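PDB 2WOL: clavulanic acid biosynthesis oligopeptide binding protein 2 from Streptomyces clavuligerus, which probably binds peptides as a family 5 solute-binding protein of the pathway that makes the beta-lactamase inhibitor clavulanic acid. Local coordinates for residues S181-D184 / H185-Q189; Y139-P142 / L143-P147; Y365-G368 / P369-G373. All blocks are in the same frame, centred on the assembly; numbering follows the deposited sequence.

Interaction 1: S181-D184 / H185-Q189; sequences SDFD and HLMAQ
Phe183 lays its ring across two side chains of the next turn, Leu186 and Met187. The ring gets there because its CG stands anti to the backbone N (chi1 -159°), which turns the ring forward along the chain. Leu186 crosses it at about a right angle and meets the ring at its CD1-CE1 flank with one methyl, CD1, 3.9 Å from Phe183 CD1. Met187 comes in obliquely at the CD2-CE2 flank: its CG lies 3.7 Å from Phe183 CE2, and the thioether chain, bent at chi2 and chi3, carries the methyl CE on to 3.7 Å from Phe183 CZ. The sulfur follows at a slant, Met187 SD standing 4.8 Å from the centroid of the Phe183 ring, a Met-aromatic contact. Trp99 and Phe174 also meet this ring, and Leu140 packs against all three side chains.

The polar side of the helix is built differently. His185 N donates to Asp182 O at 3.0 Å, reaching the oxygen from well above the carbonyl plane, and that same oxygen also lies at the edge of the His185 imidazole, in its plane. The CD2 of His185 sits 4.0 Å from Asp182 CB. The polar ends look elsewhere: Asp182 OD2 bonds to Thr459, His185 ND1 to Tyr70, and Asp184 OD1 to both Tyr101 and the amide of Gly90. A straighter backbone bond, Met187 N to Phe183 O at 3.0 Å, lies in the carbonyl plane and ties together the two residues whose side chains meet.

Asp182 occupies the N-cap position without a side-chain capping bond, and a type I turn from Leu186 to Gln189 follows. The whole is a short amphipathic helix of a solute-binding fold, one flank apolar and the other joined by hydrogen bonds to surrounding loops and a strand.

Interaction 2: Y139-P142 / L143-P147; sequences YLIP and LLDDP
Leu144 folds back over the carbonyl of Leu140, its CB 3.5 Å from Leu140 O, and its CD1 reaches to 4.3 Å from Leu140 CD2, a loose apolar contact one turn apart. Leu143 does the same one residue earlier: its CG, anti to the carbonyl carbon (chi1 -71°), rests 3.7 Å from Tyr139 O.

In the backbone the carbonyl of Ile141 is gripped twice. Asp145 N lies nearly along the C=O axis, 2.8 Å from Ile141 O, while Leu144 N meets it from above the carbonyl plane at 3.2 Å from Ile141 O. The second amide also makes a weak bond to Leu140 O. Asp145 is where the chain leaves helical geometry, and its CB presses to 3.1 Å from Ile141 O. A water spans the exit, donating to Pro142 O and Asp145 O.

Further out, Thr177 also bonds to Pro142 O, Ser163 to Leu144 O, and Asp145 OD1 takes the amide of Tyr151. The stretch 139-144 packs on two helices: Leu140, Ile141 and Leu144 touch helix 117-127, while Tyr139, Leu140 and Leu143 touch helix 183-186.

Interaction 3: Y365-G368 / P369-G373; sequences YPTG and PDLRG
The flat carbonyl of Thr367 takes Gly373 N at 2.8 Å from Thr367 O, the amide tilted 23° from the carbonyl plane. This bond closes the loop and brings the alpha carbons of Thr367 and Gly373 to 4.0 Å from each other. Gly368 O is used quite differently: Leu371 N reaches it at 3.1 Å from high above the carbonyl plane, 65° out of it. The third flat group is the carboxylate of Asp370, whose OD1 takes Arg372 N at 3.1 Å, again from above its plane. Asp370 CG sits between the backbone N and the carbonyl carbon (chi1 65°), which folds the carboxylate back over the chain and brings OD1 to the amide two residues on.

Thr367 lies against the loop with its side chain. Its OG1 meets the backbone of Leu371, 3.3 Å from Leu371 CA, and its CB that of Gly373, 3.6 Å from Gly373 N. Leu371 returns the contact with its side chain, its CD2 standing 3.9 Å from Thr367 OG1. The backbone angles of Gly368 and Gly373 would each force a CB against the preceding carbonyl oxygen, so both positions suit a residue without one; Pro369 follows Gly368 directly at the start of the turn.

Beyond the loop, Thr367 meets Lys331 and Leu371 meets Ile332, both of helix 331-337. Arg372 extends away to a salt bridge with Asp330, and its carbonyl accepts from Arg415.

A type I beta turn from Gly368 to Leu371 thus overlaps an Asx turn at Asp370, and the Thr367 to Gly373 bond spans both: a compact surface loop leading into helix 375-384.

Interactions 1 and 2 belong to one packing unit, while interaction 3 stands apart, its centre about 39 Å from that of interaction 1 and about 44 Å from that of interaction 2. The two short helices, 183-186 and 140-144, touch directly: Leu186 CD1 lies 3.5 Å from Leu143 CD1. Both are partly buried, with apolar side chains on their shared side and helical backbone bonds within each. Interaction 1 adds an aromatic ring and sulfur, interaction 2 mainly leucines and a water. Interaction 3 is a surface loop without regular secondary structure, held by turn bonds and a carboxylate, with two glycines at backbone angles that call for them.

Interaction 1: S181-D184 / H185-Q189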
loop_
_atom_site.group_PDB
_atom_site.type_symbol
_atom_site.label_atom_id
_atom_site.label_comp_id
_atom_site.label_asym_id
_atom_site.label_seq_id
_atom_site.Cartn_x
_atom_site.Cartn_y
_atom_site.Cartn_z
ATOM N N SER A 181 -7.887 -15.031 7.687
ATOM C CA SER A 181 -8.741 -15.072 6.499
ATOM C C SER A 181 -8.026 -14.638 5.214
ATOM O O SER A 181 -8.369 -15.094 4.124
ATOM C CB SER A 181 -9.990 -14.202 6.710
ATOM O OG SER A 181 -9.642 -12.857 7.001
ATOM N N ASP A 182 -7.026 -13.770 5.356
ATOM C CA ASP A 182 -6.417 -13.095 4.206
ATOM C C ASP A 182 -5.093 -13.701 3.726
ATOM O O ASP A 182 -4.291 -13.016 3.084
ATOM C CB ASP A 182 -6.244 -11.599 4.512
ATOM C CG ASP A 182 -7.568 -10.892 4.783
ATOM O OD1 ASP A 182 -8.646 -11.484 4.538
ATOM O OD2 ASP A 182 -7.524 -9.734 5.242
ATOM N N PHE A 183 -4.867 -14.984 4.004
ATOM C CA PHE A 183 -3.554 -15.571 3.721
ATOM C C PHE A 183 -3.148 -15.586 2.237
ATOM O O PHE A 183 -1.965 -15.421 1.916
ATOM C CB PHE A 183 -3.412 -16.959 4.350
ATOM C CG PHE A 183 -1.985 -17.395 4.536
ATOM C CD1 PHE A 183 -1.204 -16.852 5.558
ATOM C CD2 PHE A 183 -1.417 -18.340 3.689
ATOM C CE1 PHE A 183 0.113 -17.238 5.731
ATOM C CE2 PHE A 183 -0.097 -18.745 3.863
ATOM C CZ PHE A 183 0.666 -18.194 4.883
ATOM N N ASP A 184 -4.112 -15.766 1.330
ATOM C CA ASP A 184 -3.809 -15.714 -0.107
ATOM C C ASP A 184 -3.141 -14.382 -0.486
ATOM O O ASP A 184 -2.320 -14.322 -1.405
ATOM C CB ASP A 184 -5.075 -15.885 -0.956
ATOM C CG ASP A 184 -5.428 -17.347 -1.239
ATOM O OD1 ASP A 184 -4.606 -18.265 -0.993
ATOM O OD2 ASP A 184 -6.550 -17.568 -1.743
ATOM N N HIS A 185 -3.517 -13.315 0.217
ATOM C CA HIS A 185 -2.930 -11.994 -0.010
ATOM C C HIS A 185 -1.460 -11.964 0.368
ATOM O O HIS A 185 -0.640 -11.395 -0.354
ATOM C CB HIS A 185 -3.688 -10.917 0.760
ATOM C CG HIS A 185 -5.050 -10.643 0.213
ATOM N ND1 HIS A 185 -5.283 -9.696 -0.761
ATOM C CD2 HIS A 185 -6.251 -11.202 0.492
ATOM C CE1 HIS A 185 -6.571 -9.676 -1.052
ATOM N NE2 HIS A 185 -7.181 -10.580 -0.306
ATOM N N LEU A 186 -1.129 -12.595 1.492
ATOM C CA LEU A 186 0.262 -12.683 1.922
ATOM C C LEU A 186 1.090 -13.497 0.936
ATOM O O LEU A 186 2.260 -13.197 0.709
ATOM C CB LEU A 186 0.369 -13.260 3.336
ATOM C CG LEU A 186 -0.380 -12.525 4.456
ATOM C CD1 LEU A 186 0.009 -13.110 5.803
ATOM C CD2 LEU A 186 -0.153 -11.003 4.446
ATOM N N MET A 187 0.463 -14.501 0.327
ATOM C CA MET A 187 1.142 -15.341 -0.653
ATOM C C MET A 187 1.276 -14.668 -2.016
ATOM O O MET A 187 1.903 -15.221 -2.918
ATOM C CB MET A 187 0.444 -16.697 -0.776
ATOM C CG MET A 187 0.572 -17.582 0.463
ATOM S SD MET A 187 2.281 -17.942 0.933
ATOM C CE MET A 187 2.629 -16.699 2.174
ATOM N N ALA A 188 0.685 -13.480 -2.154
ATOM C CA ALA A 188 0.756 -12.697 -3.387
ATOM C C ALA A 188 1.823 -11.605 -3.313
ATOM O O ALA A 188 2.036 -10.870 -4.281
ATOM C CB ALA A 188 -0.614 -12.086 -3.708
ATOM N N GLN A 189 2.499 -11.517 -2.170
ATOM C CA GLN A 189 3.508 -10.486 -1.940
ATOM C C GLN A 189 4.903 -10.983 -2.334
ATOM O O GLN A 189 5.192 -12.167 -2.183
ATOM C CB GLN A 189 3.468 -10.019 -0.478
ATOM C CG GLN A 189 2.058 -9.621 0.024
ATOM C CD GLN A 189 1.326 -8.638 -0.893
ATOM O OE1 GLN A 189 0.113 -8.761 -1.130
ATOM N NE2 GLN A 189 2.057 -7.658 -1.406
#

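Interaction 2: Y139-P142 / L143-P147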
loop_
_atom_site.group_PDB
_atom_site.type_symbol
_atom_site.label_atom_id
_atom_site.label_comp_id
_atom_site.label_asym_id
_atom_site.label_seq_id
_atom_site.Cartn_x
_atom_site.Cartn_y
_atom_site.Cartn_z
ATOM N N TYR A 139 4.449 -9.500 8.095
ATOM C CA TYR A 139 3.181 -10.117 8.499
ATOM C C TYR A 139 3.293 -11.618 8.772
ATOM O O TYR A 139 2.597 -12.152 9.635
ATOM C CB TYR A 139 2.115 -9.883 7.429
ATOM C CG TYR A 139 1.758 -8.429 7.255
ATOM C CD1 TYR A 139 2.342 -7.665 6.248
ATOM C CD2 TYR A 139 0.842 -7.819 8.108
ATOM C CE1 TYR A 139 2.019 -6.323 6.094
ATOM C CE2 TYR A 139 0.509 -6.481 7.966
ATOM C CZ TYR A 139 1.099 -5.737 6.958
ATOM O OH TYR A 139 0.774 -4.409 6.815
ATOM N N LEU A 140 4.167 -12.292 8.032
ATOM C CA LEU A 140 4.307 -13.742 8.157
ATOM C C LEU A 140 4.905 -14.205 9.486
ATOM O O LEU A 140 4.639 -15.322 9.929
ATOM C CB LEU A 140 5.119 -14.297 6.985
ATOM C CG LEU A 140 4.391 -14.261 5.638
ATOM C CD1 LEU A 140 5.373 -14.407 4.485
ATOM C CD2 LEU A 140 3.301 -15.325 5.572
ATOM N N ILE A 141 5.702 -13.348 10.121
ATOM C CA ILE A 141 6.436 -13.737 11.328
ATOM C C ILE A 141 5.514 -14.142 12.495
ATOM O O ILE A 141 5.603 -15.272 12.967
ATOM C CB ILE A 141 7.513 -12.683 11.735
ATOM C CG1 ILE A 141 8.597 -12.593 10.647
ATOM C CG2 ILE A 141 8.128 -13.030 13.092
ATOM C CD1 ILE A 141 9.700 -11.563 10.914
ATOM N N PRO A 142 4.614 -13.245 12.955
ATOM C CA PRO A 142 3.728 -13.698 14.044
ATOM C C PRO A 142 2.796 -14.855 13.669
ATOM O O PRO A 142 2.389 -15.626 14.544
ATOM C CB PRO A 142 2.911 -12.447 14.391
ATOM C CG PRO A 142 3.049 -11.545 13.218
ATOM C CD PRO A 142 4.368 -11.835 12.591
ATOM N N LEU A 143 2.466 -14.976 12.386
ATOM C CA LEU A 143 1.576 -16.040 11.928
ATOM C C LEU A 143 2.243 -17.414 11.899
ATOM O O LEU A 143 1.557 -18.436 11.932
ATOM C CB LEU A 143 0.996 -15.708 10.550
ATOM C CG LEU A 143 -0.044 -14.587 10.495
ATOM C CD1 LEU A 143 -0.352 -14.252 9.049
ATOM C CD2 LEU A 143 -1.316 -14.968 11.247
ATOM N N LEU A 144 3.574 -17.438 11.840
ATOM C CA LEU A 144 4.301 -18.706 11.686
ATOM C C LEU A 144 5.297 -19.029 12.802
ATOM O O LEU A 144 5.755 -20.169 12.913
ATOM C CB LEU A 144 4.996 -18.762 10.321
ATOM C CG LEU A 144 4.083 -18.804 9.088
ATOM C CD1 LEU A 144 4.880 -18.564 7.829
ATOM C CD2 LEU A 144 3.312 -20.122 8.998
ATOM N N ASP A 145 5.626 -18.041 13.626
ATOM C CA ASP A 145 6.611 -18.232 14.689
ATOM C C ASP A 145 6.005 -18.877 15.934
ATOM O O ASP A 145 4.912 -18.504 16.376
ATOM C CB ASP A 145 7.256 -16.896 15.065
ATOM C CG ASP A 145 8.674 -17.047 15.589
ATOM O OD1 ASP A 145 9.296 -18.111 15.375
ATOM O OD2 ASP A 145 9.178 -16.081 16.196
ATOM N N ASP A 146 6.731 -19.839 16.496
ATOM C CA ASP A 146 6.390 -20.426 17.781
ATOM C C ASP A 146 7.092 -19.625 18.879
ATOM O O ASP A 146 8.318 -19.668 18.987
ATOM C CB ASP A 146 6.827 -21.893 17.821
ATOM C CG ASP A 146 6.419 -22.603 19.106
ATOM O OD1 ASP A 146 5.921 -21.947 20.044
ATOM O OD2 ASP A 146 6.610 -23.834 19.169
ATOM N N PRO A 147 6.320 -18.879 19.695
ATOM C CA PRO A 147 6.906 -18.084 20.781
ATOM C C PRO A 147 7.695 -18.921 21.789
ATOM O O PRO A 147 8.608 -18.400 22.426
ATOM C CB PRO A 147 5.676 -17.465 21.460
ATOM C CG PRO A 147 4.643 -17.435 20.381
ATOM C CD PRO A 147 4.857 -18.718 19.642
HETATM O O HOH W 1 3.707 -16.096 16.852
#

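Interaction 3: Y365-G368 / P369-G373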
loop_
_atom_site.group_PDB
_atom_site.type_symbol
_atom_site.label_atom_id
_atom_site.label_comp_id
_atom_site.label_asym_id
_atom_site.label_seq_id
_atom_site.Cartn_x
_atom_site.Cartn_y
_atom_site.Cartn_z
ATOM N N TYR A 365 -19.532 12.704 13.424
ATOM C CA TYR A 365 -19.288 14.103 13.782
ATOM C C TYR A 365 -19.455 15.039 12.583
ATOM O O TYR A 365 -18.472 15.569 12.066
ATOM C CB TYR A 365 -17.901 14.251 14.430
ATOM C CG TYR A 365 -17.616 13.136 15.406
ATOM C CD1 TYR A 365 -16.650 12.165 15.129
ATOM C CD2 TYR A 365 -18.352 13.022 16.585
ATOM C CE1 TYR A 365 -16.402 11.123 16.023
ATOM C CE2 TYR A 365 -18.121 11.986 17.472
ATOM C CZ TYR A 365 -17.147 11.039 17.190
ATOM O OH TYR A 365 -16.932 10.023 18.095
ATOM N N PRO A 366 -20.708 15.257 12.141
ATOM C CA PRO A 366 -20.907 16.090 10.952
ATOM C C PRO A 366 -20.413 17.517 11.157
ATOM O O PRO A 366 -20.490 18.053 12.268
ATOM C CB PRO A 366 -22.427 16.096 10.767
ATOM C CG PRO A 366 -22.931 14.942 11.537
ATOM C CD PRO A 366 -21.985 14.765 12.684
ATOM N N THR A 367 -19.923 18.122 10.080
ATOM C CA THR A 367 -19.313 19.446 10.146
ATOM C C THR A 367 -20.207 20.561 9.581
ATOM O O THR A 367 -19.710 21.557 9.051
ATOM C CB THR A 367 -17.942 19.462 9.442
ATOM O OG1 THR A 367 -18.092 19.016 8.089
ATOM C CG2 THR A 367 -16.951 18.551 10.165
ATOM N N GLY A 368 -21.519 20.396 9.706
ATOM C CA GLY A 368 -22.463 21.441 9.298
ATOM C C GLY A 368 -22.848 21.395 7.829
ATOM O O GLY A 368 -22.278 20.624 7.054
ATOM N N PRO A 369 -23.820 22.238 7.426
ATOM C CA PRO A 369 -24.356 22.191 6.060
ATOM C C PRO A 369 -23.362 22.566 4.955
ATOM O O PRO A 369 -23.560 22.177 3.805
ATOM C CB PRO A 369 -25.517 23.192 6.101
ATOM C CG PRO A 369 -25.184 24.115 7.219
ATOM C CD PRO A 369 -24.477 23.274 8.244
ATOM N N ASP A 370 -22.311 23.305 5.298
ATOM C CA ASP A 370 -21.293 23.690 4.320
ATOM C C ASP A 370 -19.987 22.900 4.477
ATOM O O ASP A 370 -19.006 23.159 3.772
ATOM C CB ASP A 370 -21.039 25.207 4.359
ATOM C CG ASP A 370 -20.427 25.680 5.673
ATOM O OD1 ASP A 370 -20.263 24.869 6.615
ATOM O OD2 ASP A 370 -20.104 26.886 5.761
ATOM N N LEU A 371 -19.990 21.939 5.403
ATOM C CA LEU A 371 -18.829 21.077 5.683
ATOM C C LEU A 371 -17.604 21.834 6.219
ATOM O O LEU A 371 -16.478 21.340 6.136
ATOM C CB LEU A 371 -18.445 20.234 4.452
ATOM C CG LEU A 371 -19.526 19.352 3.820
ATOM C CD1 LEU A 371 -19.033 18.754 2.512
ATOM C CD2 LEU A 371 -19.982 18.251 4.780
ATOM N N ARG A 372 -17.824 23.021 6.780
ATOM C CA ARG A 372 -16.719 23.853 7.249
ATOM C C ARG A 372 -16.529 23.810 8.772
ATOM O O ARG A 372 -15.637 24.470 9.311
ATOM C CB ARG A 372 -16.886 25.293 6.751
ATOM C CG ARG A 372 -16.574 25.471 5.261
ATOM C CD ARG A 372 -16.286 26.934 4.961
ATOM N NE ARG A 372 -15.868 27.164 3.579
ATOM C CZ ARG A 372 -14.605 27.164 3.158
ATOM N NH1 ARG A 372 -13.607 26.939 4.010
ATOM N NH2 ARG A 372 -14.334 27.388 1.878
ATOM N N GLY A 373 -17.364 23.023 9.448
ATOM C CA GLY A 373 -17.266 22.831 10.895
ATOM C C GLY A 373 -18.563 23.148 11.612
ATOM O O GLY A 373 -19.241 24.119 11.273
#